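PDB 1W23: phosphoserine aminotransferase from Bacillus alcalophilus, which catalyses the reversible, pyridoxal-phosphate-dependent transamination that links 3-phosphohydroxypyruvate and glutamate to phosphoserine and 2-oxoglutarate in serine biosynthesis. Local coordinates for residues V4-N8 / A345-L349; A18-A22 / Y245-V250; Q68-L72 / H229-S234; L98-E104 / T122-Y127. All coordinates share one frame. Where two conformers were deposited one is given. Numbering follows the deposited sequence.

How the contacts relate
The four contacts illustrate how an aminotransferase of the PLP-dependent class V family is tied together by contacts nested along the chain: contact 1 joins the two termini and encloses contact 2, which encloses contact 3, which encloses contact 4. Contact 4 reaches the cofactor directly, through Trp-102, while His-229 of contact 3 has its side chain about 9 Å from a bound PLP. Contacts 2 and 3 touch, Leu-247 CD2 lying 3.7 Å from Phe-71 CE2, although their centres are 21 Å apart. Contacts 1 and 2, with nearest atoms about 8 Å apart, both reach the second subunit. Contacts 1 and 3, centres about 36 Å apart, lie on opposite sides of the chain's centre, as do contacts 2 and 4.

Contact 1 of 4, residues V4-N8 / A345-L349; sequences VFNFN and ACIAL
Phe-5 lays one face of its ring over the methyl of Ala-348, a CH-pi contact in which Ala-348 CB stands 3.8 Å from the ring centroid and 23° off its normal. This is strand-on-helix packing that joins the two ends of the chain: the short strand 5-6 pairs in parallel with strand 321-322, and the C-terminal helix 343-359 packs beside them. Residues 345-349 are regular helix, with Leu-349 N bonded to Ala-345 O at 2.9 Å. Phe-5 and Asn-6 are extended, and the closest alpha carbons are Phe-5 CA and Ala-345 CA, 5.5 Å apart.

Side chains alternate in this extended run, so Phe-5 and Phe-7, both with chi1 in the m well, direct CA-to-CB toward the helix while that of Asn-6 points away. Phe-5 CE2 reaches Ala-348 CB at 3.5 Å. Phe-7 meets the same helix with its tip: Phe-7 CZ lies 3.9 Å from both Ala-345 CB and Leu-349 CB. The small alanines let both rings come close to the helix backbone, and Ala-345 O sits at the edge of the Phe-7 ring, 3.4 Å from Phe-7 CZ. Phe-321 touches both rings.

Asn-8 ND2 hydrogen-bonds to Glu-38 O of the second subunit; the bond of Asn-6 ND2 to the same oxygen is weak. Asn-6, with chi1 t, also forms an Asx turn, its OD1 accepting from Asn-8 N at 3.0 Å.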
loop_
_atom_site.group_PDB
_atom_site.type_symbol
_atom_site.label_atom_id
_atom_site.label_comp_id
_atom_site.label_asym_id
_atom_site.label_seq_id
_atom_site.Cartn_x
_atom_site.Cartn_y
_atom_site.Cartn_z
ATOM N N VAL A 4 -17.911 -20.874 9.990
ATOM C CA VAL A 4 -17.339 -19.530 10.181
ATOM C C VAL A 4 -18.184 -18.511 9.431
ATOM O O VAL A 4 -18.464 -18.685 8.257
ATOM C CB VAL A 4 -15.884 -19.497 9.694
ATOM C CG1 VAL A 4 -15.354 -18.080 9.757
ATOM C CG2 VAL A 4 -15.069 -20.442 10.547
ATOM N N PHE A 5 -18.571 -17.445 10.111
ATOM C CA PHE A 5 -19.376 -16.366 9.512
ATOM C C PHE A 5 -18.567 -15.079 9.656
ATOM O O PHE A 5 -18.330 -14.606 10.768
ATOM C CB PHE A 5 -20.725 -16.249 10.209
ATOM C CG PHE A 5 -21.460 -17.568 10.290
ATOM C CD1 PHE A 5 -21.553 -18.266 11.486
ATOM C CD2 PHE A 5 -22.052 -18.094 9.152
ATOM C CE1 PHE A 5 -22.203 -19.460 11.605
ATOM C CE2 PHE A 5 -22.729 -19.307 9.254
ATOM C CZ PHE A 5 -22.783 -19.962 10.471
ATOM N N ASN A 6 -18.141 -14.507 8.541
ATOM C CA ASN A 6 -17.193 -13.390 8.543
ATOM C C ASN A 6 -17.893 -12.031 8.447
ATOM O O ASN A 6 -18.220 -11.551 7.354
ATOM C CB ASN A 6 -16.190 -13.544 7.418
ATOM C CG ASN A 6 -15.097 -12.481 7.474
ATOM O OD1 ASN A 6 -15.118 -11.638 8.360
ATOM N ND2 ASN A 6 -14.186 -12.543 6.497
ATOM N N PHE A 7 -18.105 -11.421 9.604
ATOM C CA PHE A 7 -18.674 -10.084 9.751
ATOM C C PHE A 7 -17.610 -9.039 10.075
ATOM O O PHE A 7 -17.911 -7.973 10.616
ATOM C CB PHE A 7 -19.766 -10.092 10.827
ATOM C CG PHE A 7 -21.035 -10.803 10.426
ATOM C CD1 PHE A 7 -21.266 -12.125 10.725
ATOM C CD2 PHE A 7 -22.035 -10.136 9.718
ATOM C CE1 PHE A 7 -22.437 -12.756 10.364
ATOM C CE2 PHE A 7 -23.217 -10.761 9.364
ATOM C CZ PHE A 7 -23.412 -12.080 9.678
ATOM N N ASN A 8 -16.374 -9.287 9.668
ATOM C CA ASN A 8 -15.304 -8.316 9.905
ATOM C C ASN A 8 -15.587 -6.975 9.233
ATOM O O ASN A 8 -16.125 -6.886 8.113
ATOM C CB ASN A 8 -13.964 -8.876 9.367
ATOM C CG ASN A 8 -13.276 -9.771 10.350
ATOM O OD1 ASN A 8 -13.430 -9.621 11.565
ATOM N ND2 ASN A 8 -12.470 -10.700 9.851
ATOM N N ALA A 345 -24.937 -16.061 5.920
ATOM C CA ALA A 345 -24.336 -15.590 7.176
ATOM C C ALA A 345 -25.340 -14.733 7.951
ATOM O O ALA A 345 -25.381 -14.769 9.183
ATOM C CB ALA A 345 -23.057 -14.851 6.915
ATOM N N CYS A 346 -26.112 -13.917 7.221
ATOM C CA CYS A 346 -27.122 -13.083 7.837
ATOM C C CYS A 346 -28.249 -13.938 8.421
ATOM O O CYS A 346 -28.750 -13.621 9.512
ATOM C CB CYS A 346 -27.636 -12.070 6.810
ATOM S SG CYS A 346 -26.353 -10.905 6.252
ATOM N N ILE A 347 -28.678 -14.968 7.686
ATOM C CA ILE A 347 -29.668 -15.912 8.243
ATOM C C ILE A 347 -29.120 -16.539 9.499
ATOM O O ILE A 347 -29.853 -16.672 10.499
ATOM C CB ILE A 347 -30.033 -16.929 7.169
ATOM C CG1 ILE A 347 -30.695 -16.298 5.933
ATOM C CG2 ILE A 347 -30.870 -18.056 7.788
ATOM C CD1 ILE A 347 -30.866 -17.153 4.694
ATOM N N ALA A 348 -27.855 -16.973 9.519
ATOM C CA ALA A 348 -27.256 -17.589 10.693
ATOM C C ALA A 348 -27.247 -16.596 11.878
ATOM O O ALA A 348 -27.521 -16.975 13.026
ATOM C CB ALA A 348 -25.864 -18.126 10.397
ATOM N N LEU A 349 -26.907 -15.326 11.599
ATOM C CA LEU A 349 -26.921 -14.311 12.649
ATOM C C LEU A 349 -28.323 -14.140 13.225
ATOM O O LEU A 349 -28.478 -14.057 14.461
ATOM C CB LEU A 349 -26.327 -13.007 12.132
ATOM C CG LEU A 349 -26.322 -11.851 13.147
ATOM C CD1 LEU A 349 -25.502 -12.193 14.369
ATOM C CD2 LEU A 349 -25.776 -10.588 12.502
#

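Contact 2 of 4, residues A18-A22 / Y245-V250; sequences ALERA and YMLRNV
This is a buried helix-helix contact between helix 16-24, near the N-terminus, and helix 241-256. The segment axes approach to 9.4 Å in an oblique crossing, the N-to-C directions differing by 131°. Ala-18 and Asn-249 pair most closely along the backbone, CA to CA 5.1 Å and CB to CB 3.8 Å. Asn-249 (chi1 m) bonds across the interface, its ND2 donating to Ala-18 O at 3.3 Å. Its OD1 accepts from Arg-248 NE and Arg-248 NH2, each at 3.0 Å.

Beside this bond Met-246, m in all three chi angles, puts SD 3.6 Å from Ala-22 CB and CE 4.0 Å from Leu-19 CD2.

The polar flank is a stacked arginine pair. Fully extended Arg-21 lies flat on Arg-248, guanidinium centres 3.9 Å apart and planes at 9°. Asp-252 offsets the facing charges by a salt bridge to Arg-21 and a long, weak ion pair to Arg-248; Gln-52 also accepts from Arg-248. Water 1 links Arg-21 NH1 (3.0 Å) to Asn-249 O (2.8 Å). Tyr-245 OH, 3.3 Å from Ala-22 CA, hydrogen-bonds to Glu-25.

Helix 44-61 packs against Tyr-245 and Arg-248, while Leu-19, Ala-22 and Met-246 touch the second subunit.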
loop_
_atom_site.group_PDB
_atom_site.type_symbol
_atom_site.label_atom_id
_atom_site.label_comp_id
_atom_site.label_asym_id
_atom_site.label_seq_id
_atom_site.Cartn_x
_atom_site.Cartn_y
_atom_site.Cartn_z
ATOM N N ALA A 18 -13.281 -14.540 -6.528
ATOM C CA ALA A 18 -12.114 -13.674 -6.758
ATOM C C ALA A 18 -10.859 -14.303 -6.127
ATOM O O ALA A 18 -9.752 -14.214 -6.669
ATOM C CB ALA A 18 -12.380 -12.292 -6.212
ATOM N N LEU A 19 -11.040 -14.897 -4.944
ATOM C CA LEU A 19 -9.959 -15.578 -4.237
ATOM C C LEU A 19 -9.590 -16.876 -4.930
ATOM O O LEU A 19 -8.386 -17.204 -5.005
ATOM C CB LEU A 19 -10.324 -15.821 -2.762
ATOM C CG LEU A 19 -10.264 -14.569 -1.865
ATOM C CD1 LEU A 19 -11.014 -14.862 -0.566
ATOM C CD2 LEU A 19 -8.841 -14.172 -1.589
ATOM N N GLU A 20 -10.557 -17.668 -5.367
ATOM C CA GLU A 20 -10.262 -18.911 -6.065
ATOM C C GLU A 20 -9.516 -18.654 -7.354
ATOM O O GLU A 20 -8.585 -19.376 -7.679
ATOM C CB GLU A 20 -11.549 -19.684 -6.302
ATOM C CG GLU A 20 -12.172 -20.281 -5.052
ATOM C CD GLU A 20 -13.590 -20.743 -5.133
ATOM O OE1 GLU A 20 -14.341 -20.201 -5.961
ATOM O OE2 GLU A 20 -14.013 -21.604 -4.336
ATOM N N ARG A 21 -9.909 -17.617 -8.087
ATOM C CA ARG A 21 -9.190 -17.196 -9.300
ATOM C C ARG A 21 -7.745 -16.833 -8.971
ATOM O O ARG A 21 -6.816 -17.277 -9.623
ATOM C CB ARG A 21 -9.954 -16.024 -9.940
ATOM C CG ARG A 21 -9.348 -15.427 -11.179
ATOM C CD ARG A 21 -10.228 -14.304 -11.704
ATOM N NE ARG A 21 -9.706 -13.749 -12.937
ATOM C CZ ARG A 21 -10.246 -12.667 -13.521
ATOM N NH1 ARG A 21 -11.296 -12.021 -12.961
ATOM N NH2 ARG A 21 -9.741 -12.229 -14.676
ATOM N N ALA A 22 -7.591 -16.013 -7.924
ATOM C CA ALA A 22 -6.233 -15.608 -7.548
ATOM C C ALA A 22 -5.386 -16.815 -7.144
ATOM O O ALA A 22 -4.189 -16.903 -7.469
ATOM C CB ALA A 22 -6.319 -14.622 -6.383
ATOM N N TYR A 245 -4.770 -5.942 -8.669
ATOM C CA TYR A 245 -5.226 -7.176 -9.323
ATOM C C TYR A 245 -6.399 -7.758 -8.564
ATOM O O TYR A 245 -7.417 -8.165 -9.187
ATOM C CB TYR A 245 -4.013 -8.148 -9.348
ATOM C CG TYR A 245 -4.422 -9.574 -9.549
ATOM C CD1 TYR A 245 -4.685 -10.108 -10.809
ATOM C CD2 TYR A 245 -4.566 -10.443 -8.468
ATOM C CE1 TYR A 245 -5.058 -11.431 -10.963
ATOM C CE2 TYR A 245 -4.965 -11.736 -8.621
ATOM C CZ TYR A 245 -5.211 -12.232 -9.898
ATOM O OH TYR A 245 -5.626 -13.541 -9.996
ATOM N N MET A 246 -6.350 -7.824 -7.229
ATOM C CA MET A 246 -7.492 -8.367 -6.479
ATOM C C MET A 246 -8.712 -7.485 -6.638
ATOM O O MET A 246 -9.846 -8.006 -6.736
ATOM C CB MET A 246 -7.122 -8.547 -5.005
ATOM C CG MET A 246 -6.213 -9.715 -4.746
ATOM S SD MET A 246 -6.874 -11.307 -5.185
ATOM C CE MET A 246 -8.421 -11.357 -4.344
ATOM N N LEU A 247 -8.559 -6.157 -6.628
ATOM C CA LEU A 247 -9.625 -5.230 -6.904
ATOM C C LEU A 247 -10.266 -5.549 -8.269
ATOM O O LEU A 247 -11.501 -5.633 -8.378
ATOM C CB LEU A 247 -9.078 -3.795 -6.863
ATOM C CG LEU A 247 -9.996 -2.676 -7.386
ATOM C CD1 LEU A 247 -11.209 -2.464 -6.623
ATOM C CD2 LEU A 247 -9.150 -1.401 -7.523
ATOM N N ARG A 248 -9.453 -5.740 -9.311
ATOM C CA ARG A 248 -9.982 -6.127 -10.599
ATOM C C ARG A 248 -10.844 -7.372 -10.452
ATOM O O ARG A 248 -11.965 -7.437 -10.992
ATOM C CB ARG A 248 -8.795 -6.295 -11.577
ATOM C CG ARG A 248 -9.183 -6.458 -13.058
ATOM C CD ARG A 248 -9.820 -7.804 -13.464
ATOM N NE ARG A 248 -8.972 -8.949 -13.046
ATOM C CZ ARG A 248 -8.022 -9.443 -13.801
ATOM N NH1 ARG A 248 -7.775 -9.002 -15.034
ATOM N NH2 ARG A 248 -7.256 -10.445 -13.305
ATOM N N ASN A 249 -10.308 -8.417 -9.797
ATOM C CA ASN A 249 -11.076 -9.656 -9.645
ATOM C C ASN A 249 -12.391 -9.424 -8.923
ATOM O O ASN A 249 -13.435 -10.028 -9.324
ATOM C CB ASN A 249 -10.256 -10.698 -8.897
ATOM C CG ASN A 249 -9.121 -11.291 -9.680
ATOM O OD1 ASN A 249 -8.804 -10.879 -10.807
ATOM N ND2 ASN A 249 -8.542 -12.352 -9.091
ATOM N N VAL A 250 -12.432 -8.620 -7.888
ATOM C CA VAL A 250 -13.695 -8.323 -7.175
ATOM C C VAL A 250 -14.656 -7.596 -8.077
ATOM O O VAL A 250 -15.853 -7.913 -8.118
ATOM C CB VAL A 250 -13.396 -7.547 -5.875
ATOM C CG1 VAL A 250 -14.716 -7.066 -5.254
ATOM C CG2 VAL A 250 -12.637 -8.424 -4.901
HETATM O O HOH W 1 -12.724 -12.520 -10.387
HETATM O O HOH W 2 -3.112 -14.545 -8.610
#

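Contact 3 of 4, residues Q68-L72 / H229-S234; sequences QILFL and HIKSDS
Ser-234 (chi1 m) turns its hydroxyl onto 67-72, an outermost strand of the sheet within this chain, and Ser-234 OG accepts a hydrogen bond from Phe-71 N at 3.0 Å. Ser-234 CA and Leu-70 CA are closest, 5.7 Å apart.

A Schellman motif ending helix 226-231 places the serine: Ser-234 N bonds to His-229 O at 2.9 Å and Asp-233 N to Ile-230 O at 3.3 Å, Asp-233 (phi 53°) being the C-prime residue. Water 3 lies 2.7 Å from Ile-69 O, 2.8 Å from Asp-233 OD1 and 2.9 Å from Ser-234 OG.

Leu-70 and Leu-72 share the mt rotamer, which brings their ends nearer the helix. Leu-72 CD2 sits over the face of His-229 (chi1 m), 3.7 Å from the ring centroid, a CH-pi contact; His-229 NE2 is hydrogen-bonded to Met-223. Leu-70 CD2 meets Ile-230 CG1 at 3.9 Å, and Gln-68 (chi1 and chi2 t) covers the helix end. About 5 Å separates the side chains of His-229 and Asn-237, which with Thr-238 binds the second subunit's cofactor.

The strand's other edge pairs antiparallel with 204-209; Phe-71 packs on helix 44-61, and Leu-72 and His-229 touch Met-82 of helix 75-87.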
loop_
_atom_site.group_PDB
_atom_site.type_symbol
_atom_site.label_atom_id
_atom_site.label_comp_id
_atom_site.label_asym_id
_atom_site.label_seq_id
_atom_site.Cartn_x
_atom_site.Cartn_y
_atom_site.Cartn_z
ATOM N N GLN A 68 -11.258 10.907 -13.736
ATOM C CA GLN A 68 -10.179 9.891 -13.803
ATOM C C GLN A 68 -10.232 9.074 -12.511
ATOM O O GLN A 68 -10.615 9.561 -11.441
ATOM C CB GLN A 68 -8.833 10.495 -14.014
ATOM C CG GLN A 68 -7.732 9.416 -14.317
ATOM C CD GLN A 68 -6.456 9.999 -14.806
ATOM O OE1 GLN A 68 -5.326 9.554 -14.422
ATOM N NE2 GLN A 68 -6.603 11.005 -15.643
ATOM N N ILE A 69 -9.826 7.823 -12.622
ATOM C CA ILE A 69 -9.759 6.874 -11.528
ATOM C C ILE A 69 -8.300 6.728 -11.111
ATOM O O ILE A 69 -7.497 6.326 -11.964
ATOM C CB ILE A 69 -10.360 5.537 -11.968
ATOM C CG1 ILE A 69 -11.838 5.705 -12.378
ATOM C CG2 ILE A 69 -10.218 4.475 -10.881
ATOM C CD1 ILE A 69 -12.318 4.569 -13.268
ATOM N N LEU A 70 -7.984 7.037 -9.886
ATOM C CA LEU A 70 -6.651 6.885 -9.317
ATOM C C LEU A 70 -6.629 5.695 -8.378
ATOM O O LEU A 70 -7.604 5.446 -7.652
ATOM C CB LEU A 70 -6.213 8.125 -8.561
ATOM C CG LEU A 70 -6.337 9.445 -9.295
ATOM C CD1 LEU A 70 -5.892 10.590 -8.376
ATOM C CD2 LEU A 70 -5.510 9.492 -10.559
ATOM N N PHE A 71 -5.487 5.001 -8.355
ATOM C CA PHE A 71 -5.197 3.916 -7.427
ATOM C C PHE A 71 -3.979 4.357 -6.612
ATOM O O PHE A 71 -2.866 4.359 -7.132
ATOM C CB PHE A 71 -4.902 2.618 -8.138
ATOM C CG PHE A 71 -6.026 2.068 -8.998
ATOM C CD1 PHE A 71 -5.759 1.462 -10.190
ATOM C CD2 PHE A 71 -7.367 2.156 -8.594
ATOM C CE1 PHE A 71 -6.772 0.952 -10.985
ATOM C CE2 PHE A 71 -8.365 1.653 -9.409
ATOM C CZ PHE A 71 -8.083 1.024 -10.584
ATOM N N LEU A 72 -4.197 4.721 -5.350
ATOM C CA LEU A 72 -3.159 5.297 -4.487
ATOM C C LEU A 72 -2.910 4.406 -3.289
ATOM O O LEU A 72 -3.805 3.694 -2.807
ATOM C CB LEU A 72 -3.570 6.693 -4.019
ATOM C CG LEU A 72 -3.849 7.685 -5.150
ATOM C CD1 LEU A 72 -4.148 9.050 -4.539
ATOM C CD2 LEU A 72 -2.706 7.788 -6.129
ATOM N N HIS A 229 -0.298 11.943 -9.896
ATOM C CA HIS A 229 -0.913 10.647 -10.136
ATOM C C HIS A 229 -1.859 10.679 -11.341
ATOM O O HIS A 229 -1.980 9.698 -12.072
ATOM C CB HIS A 229 -1.625 10.170 -8.856
ATOM C CG HIS A 229 -0.626 10.108 -7.725
ATOM N ND1 HIS A 229 0.347 9.114 -7.691
ATOM C CD2 HIS A 229 -0.447 10.952 -6.669
ATOM C CE1 HIS A 229 1.078 9.355 -6.609
ATOM N NE2 HIS A 229 0.629 10.437 -5.960
ATOM N N ILE A 230 -2.550 11.797 -11.580
ATOM C CA ILE A 230 -3.373 11.968 -12.761
ATOM C C ILE A 230 -2.481 11.879 -14.002
ATOM O O ILE A 230 -2.760 11.101 -14.937
ATOM C CB ILE A 230 -4.097 13.333 -12.745
ATOM C CG1 ILE A 230 -5.202 13.275 -11.634
ATOM C CG2 ILE A 230 -4.711 13.677 -14.074
ATOM C CD1 ILE A 230 -5.750 14.660 -11.277
ATOM N N LYS A 231 -1.386 12.621 -14.065
ATOM C CA LYS A 231 -0.550 12.658 -15.234
ATOM C C LYS A 231 0.115 11.326 -15.545
ATOM O O LYS A 231 0.266 10.951 -16.695
ATOM C CB LYS A 231 0.511 13.785 -15.056
ATOM C CG LYS A 231 -0.120 15.163 -15.285
ATOM C CD LYS A 231 0.908 16.323 -15.255
ATOM C CE LYS A 231 0.173 17.603 -15.613
ATOM N NZ LYS A 231 0.687 18.879 -15.096
ATOM N N SER A 232 0.489 10.600 -14.480
ATOM C CA SER A 232 1.146 9.307 -14.617
ATOM C C SER A 232 0.197 8.113 -14.608
ATOM O O SER A 232 0.701 6.982 -14.580
ATOM C CB SER A 232 2.179 9.113 -13.482
ATOM O OG SER A 232 1.446 8.989 -12.260
ATOM N N ASP A 233 -1.102 8.313 -14.611
ATOM C CA ASP A 233 -2.071 7.221 -14.557
ATOM C C ASP A 233 -1.815 6.265 -13.385
ATOM O O ASP A 233 -1.907 5.046 -13.535
ATOM C CB ASP A 233 -2.121 6.459 -15.864
ATOM C CG ASP A 233 -3.274 5.488 -15.994
ATOM O OD1 ASP A 233 -4.321 5.674 -15.329
ATOM O OD2 ASP A 233 -3.131 4.540 -16.770
ATOM N N SER A 234 -1.500 6.843 -12.217
ATOM C CA SER A 234 -1.275 6.082 -11.009
ATOM C C SER A 234 -0.066 5.122 -11.124
ATOM O O SER A 234 -0.021 4.131 -10.394
ATOM C CB SER A 234 -2.547 5.321 -10.545
ATOM O OG SER A 234 -3.630 6.216 -10.399
HETATM O O HOH W 3 -4.990 6.771 -12.893
#

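Contact 4 of 4, residues L98-E104 / T122-Y127; sequences LTGSWSE and TKANSY. With PLP (pyridoxal-5'-phosphate), chain J.
Glu-104 OE1 takes two short bonds from the facing loop: a salt bridge with Lys-123 NZ at 2.7 Å and a hydrogen bond from Tyr-127 OH at 2.6 Å. Glu-104 reaches across with chi1 m and chi2 t; Lys-123 is extended through chi3 and bends at chi4 (p). A backbone bond, Thr-122 N to Leu-98 O at 3.2 Å, continues the parallel pairing of strands 93-98 and 115-121 at the edge of the sheet.

The loop 122-127 curls back on itself through bonds from Asn-125 N (3.2 Å) and Tyr-127 N (2.9 Å) to Thr-122 O, with Ser-126 and Tyr-127 at positive phi. The 98-104 segment is the strand-to-helix turn of a beta-alpha-beta unit in the large PLP-binding domain of a fold-type I aminotransferase. Gly-100 is the N-cap residue of helix 101-111, and Ser-103 OG (chi1 m) reaches back to accept from Thr-99 N at 3.1 Å.

Tyr-127 (chi1 m) lays its ring over this turn. Gly-100 CA stands 3.6 Å from the ring centroid and 8° off its normal, a CH-pi contact. Leu-98 CB packs 4.0 Å from Tyr-127 CE2, and Thr-99 CA and Tyr-127 CA are the closest alpha carbons, 5.7 Å apart. From the first turn of the helix Trp-102, out of reach of the loop, covers the cofactor ring, its CG 3.5 Å from PLP C2.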
loop_
_atom_site.group_PDB
_atom_site.type_symbol
_atom_site.label_atom_id
_atom_site.label_comp_id
_atom_site.label_asym_id
_atom_site.label_seq_id
_atom_site.Cartn_x
_atom_site.Cartn_y
_atom_site.Cartn_z
ATOM N N LEU A 98 -20.398 16.472 9.859
ATOM C CA LEU A 98 -20.003 15.459 10.810
ATOM C C LEU A 98 -21.132 14.450 11.070
ATOM O O LEU A 98 -22.174 14.828 11.626
ATOM C CB LEU A 98 -19.584 16.060 12.138
ATOM C CG LEU A 98 -18.363 17.029 12.070
ATOM C CD1 LEU A 98 -18.014 17.537 13.471
ATOM C CD2 LEU A 98 -17.157 16.354 11.422
ATOM N N THR A 99 -20.927 13.190 10.646
ATOM C CA THR A 99 -21.896 12.141 10.861
ATOM C C THR A 99 -21.302 10.927 11.550
ATOM O O THR A 99 -21.977 9.905 11.715
ATOM C CB THR A 99 -22.629 11.737 9.576
ATOM O OG1 THR A 99 -21.673 11.568 8.484
ATOM C CG2 THR A 99 -23.610 12.813 9.120
ATOM N N GLY A 100 -20.050 10.989 12.004
ATOM C CA GLY A 100 -19.448 9.951 12.813
ATOM C C GLY A 100 -18.007 10.252 13.098
ATOM O O GLY A 100 -17.509 11.362 12.870
ATOM N N SER A 101 -17.307 9.265 13.624
ATOM C CA SER A 101 -15.915 9.386 13.997
ATOM C C SER A 101 -15.022 9.575 12.779
ATOM O O SER A 101 -14.064 10.368 12.805
ATOM C CB SER A 101 -15.487 8.078 14.808
ATOM O OG SER A 101 -14.069 8.041 14.907
ATOM N N TRP A 102 -15.291 8.846 11.680
ATOM C CA TRP A 102 -14.494 9.041 10.477
ATOM C C TRP A 102 -14.645 10.447 9.942
ATOM O O TRP A 102 -13.657 11.009 9.408
ATOM C CB TRP A 102 -14.826 7.965 9.406
ATOM C CG TRP A 102 -14.341 6.598 9.885
ATOM C CD1 TRP A 102 -15.095 5.503 10.167
ATOM C CD2 TRP A 102 -12.984 6.240 10.165
ATOM N NE1 TRP A 102 -14.297 4.484 10.579
ATOM C CE2 TRP A 102 -12.993 4.895 10.591
ATOM C CE3 TRP A 102 -11.742 6.894 10.076
ATOM C CZ2 TRP A 102 -11.824 4.232 10.937
ATOM C CZ3 TRP A 102 -10.585 6.237 10.420
ATOM C CH2 TRP A 102 -10.653 4.909 10.844
ATOM N N SER A 103 -15.814 11.075 10.059
ATOM C CA SER A 103 -15.939 12.478 9.665
ATOM C C SER A 103 -15.010 13.373 10.509
ATOM O O SER A 103 -14.364 14.287 10.010
ATOM C CB SER A 103 -17.357 12.991 9.858
ATOM O OG SER A 103 -18.358 12.200 9.220
ATOM N N GLU A 104 -14.993 13.103 11.836
ATOM C CA GLU A 104 -14.156 13.862 12.753
ATOM C C GLU A 104 -12.669 13.729 12.376
ATOM O O GLU A 104 -11.925 14.720 12.415
ATOM C CB GLU A 104 -14.350 13.412 14.183
ATOM C CG GLU A 104 -15.716 13.700 14.723
ATOM C CD GLU A 104 -15.978 13.205 16.134
ATOM O OE1 GLU A 104 -17.029 13.513 16.711
ATOM O OE2 GLU A 104 -15.102 12.497 16.702
ATOM N N THR A 122 -24.415 15.759 13.746
ATOM C CA THR A 122 -25.264 15.051 14.705
ATOM C C THR A 122 -24.488 14.495 15.905
ATOM O O THR A 122 -24.938 13.605 16.618
ATOM C CB THR A 122 -26.127 13.958 14.003
ATOM O OG1 THR A 122 -25.261 13.100 13.265
ATOM C CG2 THR A 122 -27.148 14.588 13.047
ATOM N N LYS A 123 -23.305 15.112 16.162
ATOM C CA LYS A 123 -22.467 14.709 17.240
ATOM C C LYS A 123 -23.143 14.759 18.619
ATOM O O LYS A 123 -22.955 13.871 19.468
ATOM C CB LYS A 123 -21.206 15.594 17.253
ATOM C CG LYS A 123 -20.139 15.226 18.274
ATOM C CD LYS A 123 -18.945 16.185 18.198
ATOM C CE LYS A 123 -17.978 15.890 19.327
ATOM N NZ LYS A 123 -17.400 14.523 19.236
ATOM N N ALA A 124 -23.911 15.813 18.846
ATOM C CA ALA A 124 -24.496 16.030 20.144
ATOM C C ALA A 124 -25.447 14.910 20.515
ATOM O O ALA A 124 -25.619 14.647 21.700
ATOM C CB ALA A 124 -25.197 17.384 20.232
ATOM N N ASN A 125 -26.029 14.265 19.519
ATOM C CA ASN A 125 -26.931 13.149 19.731
ATOM C C ASN A 125 -26.281 11.817 19.414
ATOM O O ASN A 125 -26.971 10.832 19.151
ATOM C CB ASN A 125 -28.129 13.374 18.800
ATOM C CG ASN A 125 -29.367 12.770 19.369
ATOM O OD1 ASN A 125 -30.088 12.154 18.559
ATOM N ND2 ASN A 125 -29.526 13.004 20.653
ATOM N N SER A 126 -24.968 11.755 19.519
ATOM C CA SER A 126 -24.222 10.531 19.339
ATOM C C SER A 126 -24.418 9.941 17.963
ATOM O O SER A 126 -24.413 8.714 17.807
ATOM C CB SER A 126 -24.519 9.458 20.437
ATOM O OG SER A 126 -24.197 10.060 21.724
ATOM N N TYR A 127 -24.555 10.784 16.965
ATOM C CA TYR A 127 -24.481 10.312 15.575
ATOM C C TYR A 127 -25.499 9.203 15.273
ATOM O O TYR A 127 -25.170 8.169 14.693
ATOM C CB TYR A 127 -23.056 9.900 15.244
ATOM C CG TYR A 127 -22.017 11.009 15.260
ATOM C CD1 TYR A 127 -20.850 10.907 16.020
ATOM C CD2 TYR A 127 -22.171 12.151 14.478
ATOM C CE1 TYR A 127 -19.881 11.891 16.034
ATOM C CE2 TYR A 127 -21.182 13.139 14.443
ATOM C CZ TYR A 127 -20.035 13.007 15.232
ATOM O OH TYR A 127 -19.107 14.012 15.158
HETATM N N1 PLP J . -13.150 6.240 6.451
HETATM C C2 PLP J . -14.112 5.272 6.683
HETATM C C2A PLP J . -15.521 5.656 6.427
HETATM C C3 PLP J . -13.729 4.014 7.121
HETATM O O3 PLP J . -14.640 3.087 7.318
HETATM C C4 PLP J . -12.334 3.728 7.354
HETATM C C4A PLP J . -11.938 2.353 7.757
HETATM C C5 PLP J . -11.393 4.738 7.092
HETATM C C6 PLP J . -11.832 5.981 6.668
HETATM C C5A PLP J . -9.922 4.553 7.328
HETATM O O4P PLP J . -9.355 3.795 6.197
HETATM P P PLP J . -7.777 3.380 6.235
HETATM O O1P PLP J . -7.598 2.487 7.424
HETATM O O2P PLP J . -6.984 4.672 6.359
HETATM O O3P PLP J . -7.613 2.723 4.873
#